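Local coordinates for conserved hypothetical protein (Bacteroides thetaiotaomicron, PDB 2FB6) that is of unknown function but folds as a small alpha/beta domain built round a parallel sheet, at residues 13-17 and 46-50; 19-23 and 57-63. Where two conformers were deposited one is given. Numbering follows the deposited sequence.

Contact 1. Residues 13-17 and 46-50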
ATOM      1  N   LEU A  13      -5.987  -1.433   1.817  1.00 10.32           N
ATOM      2  CA  LEU A  13      -5.459  -1.361   3.171  1.00 11.00           C
ATOM      3  C   LEU A  13      -4.784  -2.700   3.463  1.00 11.19           C
ATOM      4  O   LEU A  13      -5.447  -3.724   3.651  1.00 11.99           O
ATOM      5  CB  LEU A  13      -6.589  -1.084   4.155  1.00 11.04           C
ATOM      6  CG  LEU A  13      -6.239  -1.042   5.648  1.00 11.37           C
ATOM      7  CD1 LEU A  13      -5.183   0.016   5.974  1.00 12.97           C
ATOM      8  CD2 LEU A  13      -7.497  -0.810   6.458  1.00 12.30           C
ATOM      9  N   TRP A  14      -3.457  -2.693   3.450  1.00 11.34           N
ATOM     10  CA  TRP A  14      -2.678  -3.910   3.590  1.00 11.54           C
ATOM     11  C   TRP A  14      -2.249  -4.051   5.052  1.00 11.64           C
ATOM     12  O   TRP A  14      -1.350  -3.349   5.520  1.00 11.23           O
ATOM     13  CB  TRP A  14      -1.476  -3.816   2.642  1.00 11.80           C
ATOM     14  CG  TRP A  14      -0.459  -4.896   2.755  1.00 12.05           C
ATOM     15  CD1 TRP A  14      -0.521  -6.028   3.527  1.00 11.91           C
ATOM     16  CD2 TRP A  14       0.771  -4.965   2.037  1.00 11.91           C
ATOM     17  NE1 TRP A  14       0.632  -6.775   3.358  1.00 11.30           N
ATOM     18  CE2 TRP A  14       1.435  -6.149   2.441  1.00 12.15           C
ATOM     19  CE3 TRP A  14       1.381  -4.140   1.080  1.00 13.67           C
ATOM     20  CZ2 TRP A  14       2.683  -6.519   1.931  1.00 12.72           C
ATOM     21  CZ3 TRP A  14       2.644  -4.501   0.581  1.00 12.87           C
ATOM     22  CH2 TRP A  14       3.276  -5.681   1.008  1.00 13.22           C
ATOM     23  N   THR A  15      -2.913  -4.958   5.768  1.00 12.44           N
ATOM     24  CA  THR A  15      -2.573  -5.231   7.170  1.00 12.94           C
ATOM     25  C   THR A  15      -1.907  -6.585   7.341  1.00 13.00           C
ATOM     26  O   THR A  15      -1.174  -6.795   8.305  1.00 13.51           O
ATOM     27  CB  THR A  15      -3.812  -5.198   8.111  1.00 13.38           C
ATOM     28  OG1 THR A  15      -4.635  -6.339   7.873  1.00 15.70           O
ATOM     29  CG2 THR A  15      -4.631  -3.909   7.931  1.00 14.24           C
ATOM     30  N   THR A  16      -2.178  -7.510   6.427  1.00 12.80           N
ATOM     31  CA  THR A  16      -1.765  -8.907   6.635  1.00 14.05           C
ATOM     32  C   THR A  16      -0.262  -9.122   6.498  1.00 13.46           C
ATOM     33  O   THR A  16       0.409  -8.440   5.707  1.00 13.14           O
ATOM     34  CB  THR A  16      -2.509  -9.873   5.683  1.00 14.89           C
ATOM     35  OG1 THR A  16      -2.202 -11.219   6.068  1.00 17.33           O
ATOM     36  CG2 THR A  16      -2.127  -9.650   4.210  1.00 16.42           C
ATOM     37  N   ASP A  17       0.262 -10.082   7.259  1.00 13.70           N
ATOM     38  CA  ASP A  17       1.621 -10.544   7.021  1.00 14.09           C
ATOM     39  C   ASP A  17       1.643 -11.966   6.461  1.00 14.16           C
ATOM     40  O   ASP A  17       2.686 -12.614   6.476  1.00 14.55           O
ATOM     41  CB  ASP A  17       2.503 -10.410   8.276  1.00 13.89           C
ATOM     42  CG  ASP A  17       2.007 -11.238   9.448  1.00 15.54           C
ATOM     43  OD1 ASP A  17       1.037 -12.016   9.305  1.00 17.00           O
ATOM     44  OD2 ASP A  17       2.642 -11.125  10.525  1.00 18.84           O
ATOM     45  N   LEU A  46       0.163   0.630   4.081  1.00 10.85           N
ATOM     46  CA  LEU A  46       0.806  -0.358   4.945  0.50 11.54           C
ATOM     47  C   LEU A  46       0.536  -0.009   6.397  1.00 11.54           C
ATOM     48  O   LEU A  46       1.002   1.013   6.891  1.00 12.00           O
ATOM     49  CB  LEU A  46       2.313  -0.360   4.712  0.50 11.84           C
ATOM     50  CG  LEU A  46       2.801  -1.047   3.449  0.50 11.60           C
ATOM     51  CD1 LEU A  46       4.278  -0.808   3.257  0.50 11.33           C
ATOM     52  CD2 LEU A  46       2.527  -2.529   3.562  0.50 13.26           C
ATOM     53  N   TRP A  47      -0.211  -0.858   7.101  1.00 12.21           N
ATOM     54  CA  TRP A  47      -0.606  -0.512   8.462  1.00 12.73           C
ATOM     55  C   TRP A  47      -0.947  -1.797   9.192  1.00 13.58           C
ATOM     56  O   TRP A  47      -1.884  -2.486   8.804  1.00 14.55           O
ATOM     57  CB  TRP A  47      -1.840   0.401   8.396  1.00 13.07           C
ATOM     58  CG  TRP A  47      -2.194   1.108   9.671  1.00 13.05           C
ATOM     59  CD1 TRP A  47      -1.787   0.801  10.937  1.00 13.70           C
ATOM     60  CD2 TRP A  47      -3.073   2.223   9.790  1.00 12.73           C
ATOM     61  NE1 TRP A  47      -2.356   1.669  11.842  1.00 13.67           N
ATOM     62  CE2 TRP A  47      -3.139   2.561  11.156  1.00 13.00           C
ATOM     63  CE3 TRP A  47      -3.794   2.995   8.865  1.00 12.62           C
ATOM     64  CZ2 TRP A  47      -3.924   3.622  11.630  1.00 12.83           C
ATOM     65  CZ3 TRP A  47      -4.565   4.059   9.341  1.00 12.78           C
ATOM     66  CH2 TRP A  47      -4.616   4.360  10.695  1.00 13.59           C
ATOM     67  N   GLY A  48      -0.207  -2.096  10.261  1.00 13.33           N
ATOM     68  CA  GLY A  48      -0.418  -3.343  11.019  1.00 13.92           C
ATOM     69  C   GLY A  48       0.740  -4.304  10.856  1.00 13.48           C
ATOM     70  O   GLY A  48       1.873  -3.874  10.678  1.00 13.72           O
ATOM     71  N   ALA A  49       0.451  -5.609  10.906  1.00 13.06           N
ATOM     72  CA  ALA A  49       1.491  -6.652  10.858  1.00 12.79           C
ATOM     73  C   ALA A  49       2.345  -6.544   9.582  1.00 12.40           C
ATOM     74  O   ALA A  49       3.545  -6.829   9.581  1.00 13.68           O
ATOM     75  CB  ALA A  49       0.840  -8.032  10.984  1.00 12.49           C
ATOM     76  N   SER A  50       1.716  -6.078   8.512  1.00 12.59           N
ATOM     77  CA  SER A  50       2.405  -5.869   7.241  1.00 11.88           C
ATOM     78  C   SER A  50       3.638  -4.969   7.297  1.00 12.67           C
ATOM     79  O   SER A  50       4.570  -5.148   6.515  1.00 12.93           O
ATOM     80  CB  SER A  50       1.428  -5.281   6.237  1.00 12.51           C
ATOM     81  OG  SER A  50       0.929  -4.051   6.732  1.00 12.27           O
TER
HETATM   82  O   HOH W   1       4.579  -9.270  10.684  1.00 20.85           O

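Contact 2. Residues 19-23 and 57-63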
ATOM      1  N   LYS A  19       2.286 -14.231   3.750  1.00 15.83           N
ATOM      2  CA  LYS A  19       3.033 -14.120   2.491  1.00 16.54           C
ATOM      3  C   LYS A  19       2.281 -14.695   1.291  1.00 15.57           C
ATOM      4  O   LYS A  19       2.332 -14.123   0.207  1.00 15.52           O
ATOM      5  CB  LYS A  19       4.437 -14.725   2.625  1.00 16.73           C
ATOM      6  CG  LYS A  19       5.321 -13.887   3.544  1.00 18.62           C
ATOM      7  CD  LYS A  19       6.727 -14.461   3.714  1.00 19.72           C
ATOM      8  CE  LYS A  19       7.546 -14.338   2.439  1.00 24.94           C
ATOM      9  NZ  LYS A  19       8.958 -14.819   2.630  1.00 28.30           N
ATOM     10  N   ASP A  20       1.552 -15.798   1.481  1.00 15.36           N
ATOM     11  CA  ASP A  20       0.795 -16.378   0.364  1.00 16.17           C
ATOM     12  C   ASP A  20      -0.196 -15.371  -0.188  1.00 15.19           C
ATOM     13  O   ASP A  20      -0.321 -15.210  -1.406  1.00 16.24           O
ATOM     14  CB  ASP A  20       0.082 -17.681   0.768  1.00 17.26           C
ATOM     15  CG  ASP A  20       0.986 -18.901   0.712  1.00 21.30           C
ATOM     16  OD1 ASP A  20       2.040 -18.864   0.059  1.00 24.51           O
ATOM     17  OD2 ASP A  20       0.618 -19.921   1.333  1.00 26.77           O
ATOM     18  N   THR A  21      -0.886 -14.668   0.705  1.00 14.67           N
ATOM     19  CA  THR A  21      -1.846 -13.663   0.264  1.00 13.84           C
ATOM     20  C   THR A  21      -1.158 -12.414  -0.310  1.00 13.41           C
ATOM     21  O   THR A  21      -1.610 -11.862  -1.316  1.00 13.65           O
ATOM     22  CB  THR A  21      -2.834 -13.343   1.376  1.00 14.28           C
ATOM     23  OG1 THR A  21      -3.624 -14.520   1.597  1.00 14.91           O
ATOM     24  CG2 THR A  21      -3.732 -12.147   1.025  1.00 14.13           C
ATOM     25  N   VAL A  22      -0.055 -11.997   0.305  1.00 13.19           N
ATOM     26  CA  VAL A  22       0.687 -10.842  -0.217  1.00 13.65           C
ATOM     27  C   VAL A  22       1.146 -11.070  -1.647  1.00 14.62           C
ATOM     28  O   VAL A  22       0.932 -10.216  -2.497  1.00 15.55           O
ATOM     29  CB  VAL A  22       1.893 -10.479   0.694  1.00 13.34           C
ATOM     30  CG1 VAL A  22       2.856  -9.482   0.002  1.00 14.52           C
ATOM     31  CG2 VAL A  22       1.388  -9.908   2.012  1.00 14.30           C
ATOM     32  N   PHE A  23       1.772 -12.209  -1.923  1.00 15.49           N
ATOM     33  CA  PHE A  23       2.346 -12.392  -3.235  1.00 16.44           C
ATOM     34  C   PHE A  23       1.247 -12.708  -4.247  1.00 17.17           C
ATOM     35  O   PHE A  23       1.155 -12.069  -5.312  1.00 18.68           O
ATOM     36  CB  PHE A  23       3.419 -13.480  -3.215  1.00 16.90           C
ATOM     37  CG  PHE A  23       4.660 -13.119  -2.417  1.00 17.06           C
ATOM     38  CD1 PHE A  23       5.432 -12.008  -2.754  1.00 18.16           C
ATOM     39  CD2 PHE A  23       5.073 -13.920  -1.367  1.00 18.34           C
ATOM     40  CE1 PHE A  23       6.595 -11.695  -2.038  1.00 18.28           C
ATOM     41  CE2 PHE A  23       6.234 -13.613  -0.644  1.00 19.75           C
ATOM     42  CZ  PHE A  23       6.977 -12.495  -0.983  1.00 18.21           C
ATOM     43  N   ASP A  57      11.485  -8.514   5.261  1.00 17.12           N
ATOM     44  CA  ASP A  57      11.500  -9.600   4.280  1.00 16.06           C
ATOM     45  C   ASP A  57      11.946  -9.110   2.916  1.00 15.31           C
ATOM     46  O   ASP A  57      11.216  -8.372   2.247  1.00 14.69           O
ATOM     47  CB  ASP A  57      10.121 -10.245   4.185  1.00 16.51           C
ATOM     48  CG  ASP A  57      10.143 -11.532   3.396  1.00 18.48           C
ATOM     49  OD1 ASP A  57      10.461 -11.483   2.196  1.00 18.77           O
ATOM     50  OD2 ASP A  57       9.836 -12.586   3.997  1.00 21.56           O
ATOM     51  N   THR A  58      13.135  -9.549   2.499  1.00 14.37           N
ATOM     52  CA  THR A  58      13.702  -9.054   1.250  0.50 14.43           C
ATOM     53  C   THR A  58      12.885  -9.442   0.022  1.00 13.92           C
ATOM     54  O   THR A  58      12.827  -8.665  -0.927  1.00 13.65           O
ATOM     55  CB  THR A  58      15.178  -9.458   1.051  0.50 14.99           C
ATOM     56  OG1 THR A  58      15.316 -10.866   1.246  0.50 16.56           O
ATOM     57  CG2 THR A  58      16.081  -8.715   2.028  0.50 15.51           C
ATOM     58  N   GLN A  59      12.250 -10.622   0.035  1.00 13.26           N
ATOM     59  CA  GLN A  59      11.390 -11.010  -1.091  1.00 13.63           C
ATOM     60  C   GLN A  59      10.187 -10.071  -1.219  1.00 12.96           C
ATOM     61  O   GLN A  59       9.818  -9.679  -2.327  1.00 13.41           O
ATOM     62  CB  GLN A  59      10.925 -12.469  -0.998  1.00 13.72           C
ATOM     63  CG  GLN A  59      12.043 -13.462  -1.316  1.00 15.25           C
ATOM     64  CD  GLN A  59      11.596 -14.902  -1.233  1.00 15.26           C
ATOM     65  OE1 GLN A  59      12.352 -15.773  -0.786  1.00 19.14           O
ATOM     66  NE2 GLN A  59      10.389 -15.174  -1.701  1.00 17.04           N
ATOM     67  N   VAL A  60       9.588  -9.702  -0.084  1.00 12.89           N
ATOM     68  CA  VAL A  60       8.499  -8.713  -0.100  1.00 12.48           C
ATOM     69  C   VAL A  60       9.022  -7.344  -0.596  1.00 12.49           C
ATOM     70  O   VAL A  60       8.353  -6.657  -1.363  1.00 12.48           O
ATOM     71  CB  VAL A  60       7.827  -8.606   1.287  1.00 12.37           C
ATOM     72  CG1 VAL A  60       6.751  -7.519   1.325  1.00 13.54           C
ATOM     73  CG2 VAL A  60       7.226  -9.951   1.686  1.00 12.87           C
ATOM     74  N   GLN A  61      10.216  -6.943  -0.163  1.00 12.35           N
ATOM     75  CA  GLN A  61      10.795  -5.675  -0.642  1.00 12.76           C
ATOM     76  C   GLN A  61      10.937  -5.628  -2.162  1.00 13.23           C
ATOM     77  O   GLN A  61      10.700  -4.595  -2.772  1.00 13.27           O
ATOM     78  CB  GLN A  61      12.124  -5.391   0.059  1.00 13.74           C
ATOM     79  CG  GLN A  61      11.920  -5.208   1.542  1.00 13.30           C
ATOM     80  CD  GLN A  61      13.192  -5.024   2.304  1.00 15.64           C
ATOM     81  OE1 GLN A  61      14.284  -5.055   1.739  1.00 18.51           O
ATOM     82  NE2 GLN A  61      13.060  -4.840   3.607  1.00 15.73           N
ATOM     83  N   THR A  62      11.336  -6.741  -2.771  1.00 13.71           N
ATOM     84  CA  THR A  62      11.408  -6.797  -4.225  1.00 14.41           C
ATOM     85  C   THR A  62      10.062  -6.479  -4.863  1.00 14.49           C
ATOM     86  O   THR A  62      10.017  -5.723  -5.836  1.00 14.11           O
ATOM     87  CB  THR A  62      11.944  -8.171  -4.663  1.00 15.14           C
ATOM     88  OG1 THR A  62      13.200  -8.358  -4.016  1.00 16.87           O
ATOM     89  CG2 THR A  62      12.134  -8.265  -6.198  1.00 16.34           C
ATOM     90  N   GLU A  63       8.972  -7.028  -4.317  1.00 14.80           N
ATOM     91  CA  GLU A  63       7.631  -6.702  -4.828  1.00 15.54           C
ATOM     92  C   GLU A  63       7.298  -5.228  -4.637  1.00 14.93           C
ATOM     93  O   GLU A  63       6.725  -4.602  -5.522  1.00 15.67           O
ATOM     94  CB  GLU A  63       6.534  -7.516  -4.131  1.00 16.48           C
ATOM     95  CG  GLU A  63       6.450  -8.960  -4.501  1.00 20.38           C
ATOM     96  CD  GLU A  63       6.218  -9.203  -5.983  1.00 23.55           C
ATOM     97  OE1 GLU A  63       5.387  -8.513  -6.615  1.00 25.40           O
ATOM     98  OE2 GLU A  63       6.871 -10.118  -6.512  1.00 26.14           O
TER

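Contact 1. Residues 13-17 and 46-50
Two neighbouring parallel strands, 9-14 and 41-46, end side by side here. Leu13 sets CD1 4.1 Å from Trp47 CB, an apolar touch at the strand end. Trp14 pairs with Leu46 as the parallel bridge. Trp14 O takes two hydrogen bonds, from Trp47 N at 3.2 Å and from Ser50 OG at 2.7 Å. One face of the Trp14 indole is covered by Leu46 CD2 and Ser50 CB in CH-pi contacts, while Trp14 NE1 donates to Thr16 O at 2.9 Å. Thr15 O accepts from Ser50 N at 3.0 Å, and Thr15 CA makes a CA-H...O contact with Trp47 O at 3.3 Å. Thr15 OG1 turns elsewhere, to the C-terminal carboxylate of Ile117. A water donates to Asp17 OD2 at 2.7 Å and to Ala49 O at 2.9 Å. Ser50 thus supplies donors to the Trp14 and Thr15 carbonyls where strand pairing ends. The C-terminal end of strand 9-14 is so held to the start of helix 49-56, which follows strand 41-46.

Contact 2. Residues 19-23 and 57-63
This is helix-helix packing on one side of a parallel alpha/beta sheet. The first turns of helices 19-36 and 58-70 run nearly parallel, at 17°, with their axes 11.4 Å apart. That is a wide spacing, and it is bridged by side chains. Phe23 has the most surface covered. Its CA-to-CB bond points sideways, but the ring reaches across to helix 58-70. There Phe23 CZ lies 3.7 Å from Val60 CG2, an apolar contact. The edge of the ring meets Glu63 and Gln59: Phe23 CD1 is 3.7 Å from Glu63 CG, and Phe23 CE1 is 3.8 Å from Gln59 O. Glu63 therefore adds the aliphatic part of its side chain to the interface.

Lys19 comes next. It sits one helical turn before Phe23, and Phe23 N bonds to Lys19 O at 2.9 Å. The Lys19 side chain bends at chi3 (p) and passes Val60, with Lys19 CE 4.5 Å from Val60 CG2. The ammonium group then forms a salt bridge with Asp57.

Val60 is the third. It is buried, and besides Phe23 it touches Leu53 and Val54 of helix 49-56 and Trp14 of strand 9-14. It joins the helix pair to that strand and to helix 49-56.

Asp57 divides its carboxylate between two tasks. It is the N-cap of helix 58-70, at the break after helix 49-56. Asp57 OD1 accepts from Val60 N at 3.0 Å, while Asp57 OD2 takes the hydrogen bond of the salt bridge from Lys19 NZ at 2.8 Å.

Contact 1 is partly buried and lies nearer the centre of the chain. Contact 2 is a surface contact between helices. They share a path along the chain: strand 9-14 leads into helix 19-36, and helix 49-56 leads into helix 58-70. Contact 1 relies mainly on backbone carbonyls and amides, with a serine hydroxyl and an indole added. Contact 2 has no backbone hydrogen bond across it and depends on side chains: one salt bridge and the apolar packing of Phe23. The two meet at Trp14. Trp14 NE1 packs 3.5 Å from Val22 CG2, and Trp14 CH2 lies 3.9 Å from Val60 CG1, so the indole of Trp14 packs against both helices of contact 2.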